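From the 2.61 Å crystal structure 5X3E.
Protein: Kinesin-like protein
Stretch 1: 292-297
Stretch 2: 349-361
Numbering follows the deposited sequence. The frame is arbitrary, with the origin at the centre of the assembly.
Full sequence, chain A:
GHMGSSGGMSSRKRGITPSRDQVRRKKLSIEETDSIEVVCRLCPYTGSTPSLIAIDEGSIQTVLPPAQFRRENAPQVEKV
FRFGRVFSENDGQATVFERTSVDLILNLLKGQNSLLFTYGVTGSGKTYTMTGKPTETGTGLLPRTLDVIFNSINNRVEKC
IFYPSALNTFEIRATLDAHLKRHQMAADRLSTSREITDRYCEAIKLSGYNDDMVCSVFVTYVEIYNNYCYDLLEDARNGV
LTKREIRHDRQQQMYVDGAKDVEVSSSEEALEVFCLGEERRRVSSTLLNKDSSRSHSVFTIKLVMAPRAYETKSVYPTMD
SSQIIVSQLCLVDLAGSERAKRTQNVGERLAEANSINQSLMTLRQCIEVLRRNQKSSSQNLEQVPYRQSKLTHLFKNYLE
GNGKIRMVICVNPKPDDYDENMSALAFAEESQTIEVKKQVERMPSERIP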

ATOM      1  N   SER A 292       8.469 -12.899   1.850  1.00104.92           N
ATOM      2  CA  SER A 292       7.408 -11.901   1.844  1.00 95.64           C
ATOM      3  C   SER A 292       6.047 -12.539   2.059  1.00 95.60           C
ATOM      4  O   SER A 292       5.087 -11.846   2.418  1.00 99.79           O
ATOM      5  CB  SER A 292       7.428 -11.126   0.523  1.00 89.07           C
ATOM      6  OG  SER A 292       7.168 -11.979  -0.580  1.00 81.37           O
ATOM      7  N   SER A 293       5.946 -13.846   1.831  1.00 86.73           N
ATOM      8  CA  SER A 293       4.742 -14.599   2.127  1.00 84.85           C
ATOM      9  C   SER A 293       4.549 -14.842   3.616  1.00 87.31           C
ATOM     10  O   SER A 293       3.450 -15.228   4.029  1.00 89.21           O
ATOM     11  CB  SER A 293       4.790 -15.939   1.401  1.00 93.64           C
ATOM     12  OG  SER A 293       5.934 -16.677   1.801  1.00 94.36           O
ATOM     13  N   ARG A 294       5.581 -14.643   4.428  1.00 88.96           N
ATOM     14  CA  ARG A 294       5.469 -14.888   5.857  1.00 85.74           C
ATOM     15  C   ARG A 294       4.973 -13.677   6.639  1.00 82.85           C
ATOM     16  O   ARG A 294       4.675 -13.813   7.831  1.00 93.79           O
ATOM     17  CB  ARG A 294       6.826 -15.339   6.411  1.00 94.06           C
ATOM     18  CG  ARG A 294       7.367 -16.619   5.776  1.00109.80           C
ATOM     19  CD  ARG A 294       8.811 -16.892   6.190  1.00114.13           C
ATOM     20  NE  ARG A 294       8.941 -17.155   7.620  1.00117.31           N
ATOM     21  CZ  ARG A 294      10.086 -17.448   8.228  1.00120.67           C
ATOM     22  NH1 ARG A 294      11.217 -17.523   7.536  1.00119.27           N
ATOM     23  NH2 ARG A 294      10.102 -17.672   9.535  1.00123.08           N
ATOM     24  N   SER A 295       4.865 -12.506   6.009  1.00 75.46           N
ATOM     25  CA  SER A 295       4.458 -11.301   6.725  1.00 72.70           C
ATOM     26  C   SER A 295       3.707 -10.366   5.788  1.00 63.20           C
ATOM     27  O   SER A 295       3.733 -10.525   4.566  1.00 63.58           O
ATOM     28  CB  SER A 295       5.666 -10.569   7.331  1.00 72.93           C
ATOM     29  OG  SER A 295       6.582 -10.180   6.321  1.00 72.33           O
ATOM     30  N   HIS A 296       3.042  -9.378   6.383  1.00 54.16           N
ATOM     31  CA  HIS A 296       2.399  -8.306   5.634  1.00 49.60           C
ATOM     32  C   HIS A 296       3.331  -7.103   5.621  1.00 56.38           C
ATOM     33  O   HIS A 296       3.843  -6.698   6.670  1.00 66.84           O
ATOM     34  CB  HIS A 296       1.052  -7.904   6.248  1.00 49.93           C
ATOM     35  CG  HIS A 296       0.150  -9.054   6.572  1.00 57.92           C
ATOM     36  ND1 HIS A 296      -0.481  -9.805   5.603  1.00 56.59           N
ATOM     37  CD2 HIS A 296      -0.251  -9.563   7.763  1.00 57.47           C
ATOM     38  CE1 HIS A 296      -1.224 -10.732   6.183  1.00 68.35           C
ATOM     39  NE2 HIS A 296      -1.100 -10.608   7.492  1.00 55.12           N
ATOM     40  N   SER A 297       3.554  -6.535   4.443  1.00 46.32           N
ATOM     41  CA  SER A 297       4.408  -5.364   4.310  1.00 52.60           C
ATOM     42  C   SER A 297       3.557  -4.164   3.918  1.00 52.53           C
ATOM     43  O   SER A 297       2.786  -4.229   2.953  1.00 46.49           O
ATOM     44  CB  SER A 297       5.518  -5.605   3.284  1.00 44.63           C
ATOM     45  OG  SER A 297       4.970  -5.998   2.048  1.00 77.88           O
ATOM     46  N   ARG A 349       6.785 -22.968  13.212  1.00127.00           N
ATOM     47  CA  ARG A 349       6.147 -21.856  12.516  1.00125.69           C
ATOM     48  C   ARG A 349       4.626 -21.973  12.577  1.00127.32           C
ATOM     49  O   ARG A 349       3.925 -21.508  11.676  1.00116.93           O
ATOM     50  CB  ARG A 349       6.613 -21.791  11.058  1.00120.30           C
ATOM     51  CG  ARG A 349       8.100 -21.529  10.892  1.00125.32           C
ATOM     52  CD  ARG A 349       8.480 -21.379   9.426  1.00135.00           C
ATOM     53  NE  ARG A 349       9.890 -21.032   9.264  1.00144.81           N
ATOM     54  CZ  ARG A 349      10.489 -20.850   8.091  1.00142.68           C
ATOM     55  NH1 ARG A 349       9.803 -20.983   6.962  1.00137.02           N
ATOM     56  NH2 ARG A 349      11.777 -20.534   8.045  1.00142.39           N
ATOM     57  N   LEU A 350       4.125 -22.585  13.651  1.00127.85           N
ATOM     58  CA  LEU A 350       2.695 -22.855  13.770  1.00126.53           C
ATOM     59  C   LEU A 350       1.907 -21.593  14.109  1.00121.13           C
ATOM     60  O   LEU A 350       0.886 -21.303  13.475  1.00117.90           O
ATOM     61  CB  LEU A 350       2.448 -23.945  14.819  1.00130.87           C
ATOM     62  CG  LEU A 350       2.929 -25.362  14.488  1.00143.46           C
ATOM     63  CD1 LEU A 350       4.412 -25.553  14.804  1.00145.66           C
ATOM     64  CD2 LEU A 350       2.085 -26.406  15.208  1.00156.97           C
ATOM     65  N   ALA A 351       2.355 -20.836  15.116  1.00121.79           N
ATOM     66  CA  ALA A 351       1.688 -19.580  15.446  1.00112.52           C
ATOM     67  C   ALA A 351       1.760 -18.596  14.288  1.00111.32           C
ATOM     68  O   ALA A 351       0.845 -17.783  14.102  1.00108.21           O
ATOM     69  CB  ALA A 351       2.301 -18.967  16.704  1.00107.27           C
ATOM     70  N   GLU A 352       2.837 -18.660  13.500  1.00111.97           N
ATOM     71  CA  GLU A 352       2.990 -17.779  12.347  1.00101.29           C
ATOM     72  C   GLU A 352       1.887 -18.020  11.324  1.00 94.93           C
ATOM     73  O   GLU A 352       1.261 -17.073  10.832  1.00 86.18           O
ATOM     74  CB  GLU A 352       4.375 -17.984  11.726  1.00101.82           C
ATOM     75  CG  GLU A 352       4.639 -17.189  10.459  1.00 95.36           C
ATOM     76  CD  GLU A 352       6.008 -17.482   9.865  1.00108.02           C
ATOM     77  OE1 GLU A 352       6.102 -17.672   8.633  1.00117.12           O
ATOM     78  OE2 GLU A 352       6.988 -17.552  10.637  1.00106.36           O
ATOM     79  N   ALA A 353       1.630 -19.290  10.992  1.00101.35           N
ATOM     80  CA  ALA A 353       0.571 -19.597  10.035  1.00 95.20           C
ATOM     81  C   ALA A 353      -0.818 -19.303  10.594  1.00 95.88           C
ATOM     82  O   ALA A 353      -1.701 -18.871   9.844  1.00 86.43           O
ATOM     83  CB  ALA A 353       0.669 -21.060   9.599  1.00 90.95           C
ATOM     84  N   ASN A 354      -1.027 -19.490  11.903  1.00 95.62           N
ATOM     85  CA  ASN A 354      -2.333 -19.181  12.479  1.00 92.41           C
ATOM     86  C   ASN A 354      -2.597 -17.680  12.503  1.00 87.11           C
ATOM     87  O   ASN A 354      -3.733 -17.246  12.296  1.00 88.75           O
ATOM     88  CB  ASN A 354      -2.466 -19.787  13.876  1.00 99.75           C
ATOM     89  CG  ASN A 354      -2.463 -21.307  13.851  1.00128.91           C
ATOM     90  OD1 ASN A 354      -3.452 -21.936  13.466  1.00138.11           O
ATOM     91  ND2 ASN A 354      -1.354 -21.905  14.269  1.00136.42           N
ATOM     92  N   SER A 355      -1.570 -16.873  12.776  1.00 83.45           N
ATOM     93  CA  SER A 355      -1.749 -15.428  12.709  1.00 76.63           C
ATOM     94  C   SER A 355      -2.088 -14.984  11.290  1.00 72.10           C
ATOM     95  O   SER A 355      -2.959 -14.127  11.091  1.00 75.07           O
ATOM     96  CB  SER A 355      -0.498 -14.713  13.220  1.00 72.54           C
ATOM     97  OG  SER A 355      -0.275 -15.015  14.585  1.00 90.28           O
ATOM     98  N   ILE A 356      -1.405 -15.553  10.292  1.00 67.98           N
ATOM     99  CA  ILE A 356      -1.651 -15.170   8.902  1.00 76.90           C
ATOM    100  C   ILE A 356      -3.079 -15.514   8.496  1.00 80.89           C
ATOM    101  O   ILE A 356      -3.792 -14.685   7.919  1.00 73.50           O
ATOM    102  CB  ILE A 356      -0.625 -15.833   7.966  1.00 73.27           C
ATOM    103  CG1 ILE A 356       0.783 -15.298   8.237  1.00 68.89           C
ATOM    104  CG2 ILE A 356      -1.014 -15.606   6.518  1.00 65.11           C
ATOM    105  CD1 ILE A 356       1.842 -15.934   7.367  1.00 72.31           C
ATOM    106  N   ASN A 357      -3.531 -16.737   8.799  1.00 93.57           N
ATOM    107  CA  ASN A 357      -4.898 -17.096   8.425  1.00 93.96           C
ATOM    108  C   ASN A 357      -5.938 -16.380   9.267  1.00 95.57           C
ATOM    109  O   ASN A 357      -7.033 -16.098   8.773  1.00 97.19           O
ATOM    110  CB  ASN A 357      -5.149 -18.602   8.514  1.00 88.13           C
ATOM    111  CG  ASN A 357      -4.764 -19.341   7.251  1.00105.09           C
ATOM    112  OD1 ASN A 357      -3.901 -18.902   6.494  1.00 98.90           O
ATOM    113  ND2 ASN A 357      -5.443 -20.460   6.997  1.00121.83           N
ATOM    114  N   GLN A 358      -5.633 -16.085  10.531  1.00 89.51           N
ATOM    115  CA  GLN A 358      -6.567 -15.291  11.320  1.00 87.90           C
ATOM    116  C   GLN A 358      -6.715 -13.897  10.729  1.00 80.90           C
ATOM    117  O   GLN A 358      -7.831 -13.374  10.613  1.00 88.62           O
ATOM    118  CB  GLN A 358      -6.102 -15.209  12.772  1.00 93.91           C
ATOM    119  CG  GLN A 358      -7.032 -14.406  13.665  1.00 94.65           C
ATOM    120  CD  GLN A 358      -8.323 -15.150  13.957  1.00110.03           C
ATOM    121  OE1 GLN A 358      -8.336 -16.379  14.070  1.00107.87           O
ATOM    122  NE2 GLN A 358      -9.418 -14.410  14.075  1.00108.70           N
ATOM    123  N   SER A 359      -5.595 -13.281  10.347  1.00 62.49           N
ATOM    124  CA  SER A 359      -5.629 -11.913   9.842  1.00 62.81           C
ATOM    125  C   SER A 359      -6.321 -11.840   8.484  1.00 74.37           C
ATOM    126  O   SER A 359      -7.147 -10.948   8.253  1.00 83.08           O
ATOM    127  CB  SER A 359      -4.207 -11.352   9.768  1.00 57.28           C
ATOM    128  OG  SER A 359      -3.410 -12.090   8.857  1.00 67.14           O
ATOM    129  N   LEU A 360      -6.009 -12.771   7.576  1.00 74.68           N
ATOM    130  CA  LEU A 360      -6.654 -12.771   6.263  1.00 71.56           C
ATOM    131  C   LEU A 360      -8.140 -13.097   6.364  1.00 71.77           C
ATOM    132  O   LEU A 360      -8.941 -12.574   5.580  1.00 63.07           O
ATOM    133  CB  LEU A 360      -5.963 -13.759   5.327  1.00 70.20           C
ATOM    134  CG  LEU A 360      -4.489 -13.489   5.035  1.00 62.53           C
ATOM    135  CD1 LEU A 360      -3.917 -14.567   4.137  1.00 57.46           C
ATOM    136  CD2 LEU A 360      -4.313 -12.116   4.405  1.00 61.41           C
ATOM    137  N   MET A 361      -8.525 -13.951   7.312  1.00 75.02           N
ATOM    138  CA  MET A 361      -9.941 -14.239   7.517  1.00 73.53           C
ATOM    139  C   MET A 361     -10.674 -13.015   8.058  1.00 82.58           C
ATOM    140  O   MET A 361     -11.808 -12.734   7.652  1.00 87.91           O
ATOM    141  CB  MET A 361     -10.089 -15.425   8.470  1.00 72.19           C
ATOM    142  CG  MET A 361     -11.419 -16.151   8.398  1.00 95.32           C
ATOM    143  SD  MET A 361     -11.409 -17.646   9.413  1.00134.48           S
ATOM    144  CE  MET A 361     -10.118 -18.607   8.618  1.00121.60           C
TER

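Contact between segment 292-297 and segment 349-361 of a kinesin-like protein, the latter helical over 350-361. The contact is small, 359 Å² summed over both sides. The side chains of Arg294 and His296 meet Arg349 and Glu352, and Ser359 and Leu360, respectively, while Ile356 packs on the backbone of the first segment. The backbones stay well apart, and even the nearest CA pair, Arg294 CA and Glu352 CA, is separated by 7.5 Å, so side chains must bridge the gap.

Arg294 has the largest share, 110 Å². Its CA-to-CB bond points sideways to the helix, and the end of the chain comes nearer through chi1 at -60° (m), chi2 at 170° (t) and chi3 at 65° (p). The p turn at chi3 is the one bend in the outer part of the chain, and with chi4 at 179° it presents the NE and NH2 side of the guanidinium to the carboxylate of Glu352. The CA-to-CB bond of Glu352 points toward the first segment. Its chi1 and chi2 are both t, and the extended chain brings its carboxylate to the guanidinium edge near the plane of the group. The result is a two-pronged salt bridge: Arg294 NE donates to Glu352 OE1 at 3.1 Å with an N-H...O angle of 152°, while the bond from Arg294 NH2 to Glu352 OE2, at 3.3 Å, is weak although straighter, at 162°. Glu352 OE2 and Arg294 NH1 are also hydrogen-bonded elsewhere in the structure.

One face of the same guanidinium is covered by Arg349. The CA-to-CB bond of Arg349 points toward the first segment. Beyond its m chi1 the chain is extended, with chi2 and chi3 both t and chi4 at 180°, which lays its own guanidinium flat on that of Arg294, centres 3.4 Å apart and planes at 24°. Arg294 NH1 and Arg349 NH2 approach to 3.1 Å, but both are donors, so no hydrogen bond forms, and the groups carry like charge. The carboxylate of Glu352, at the edge of the Arg294 group, offsets part of that repulsion.

Between the polar contacts, Ile356 supplies a nonpolar filler. With chi1 m and chi2 t, its CD1 extends to the backbone of the first segment, 3.6 Å from Arg294 O and 3.8 Å from Ser293 O; these are packing contacts.

His296 makes the second polar link. Its CA-to-CB bond also runs sideways, and chi1 at -48° (m) with chi2 at -71° brings the imidazole nearer the helix, where His296 NE2 donates to Ser359 OG at 3.1 Å, with an angle of 147° and the hydroxyl near the ring plane. Ser359 has chi1 at 63° (p), which holds OG 2.8 Å from Ile356 O and 3.1 Å from Ser355 O, within reach of helix carbonyls while still accepting from the ring. Beside it, Leu360 CD2 lies 3.8 Å from His296 CE1.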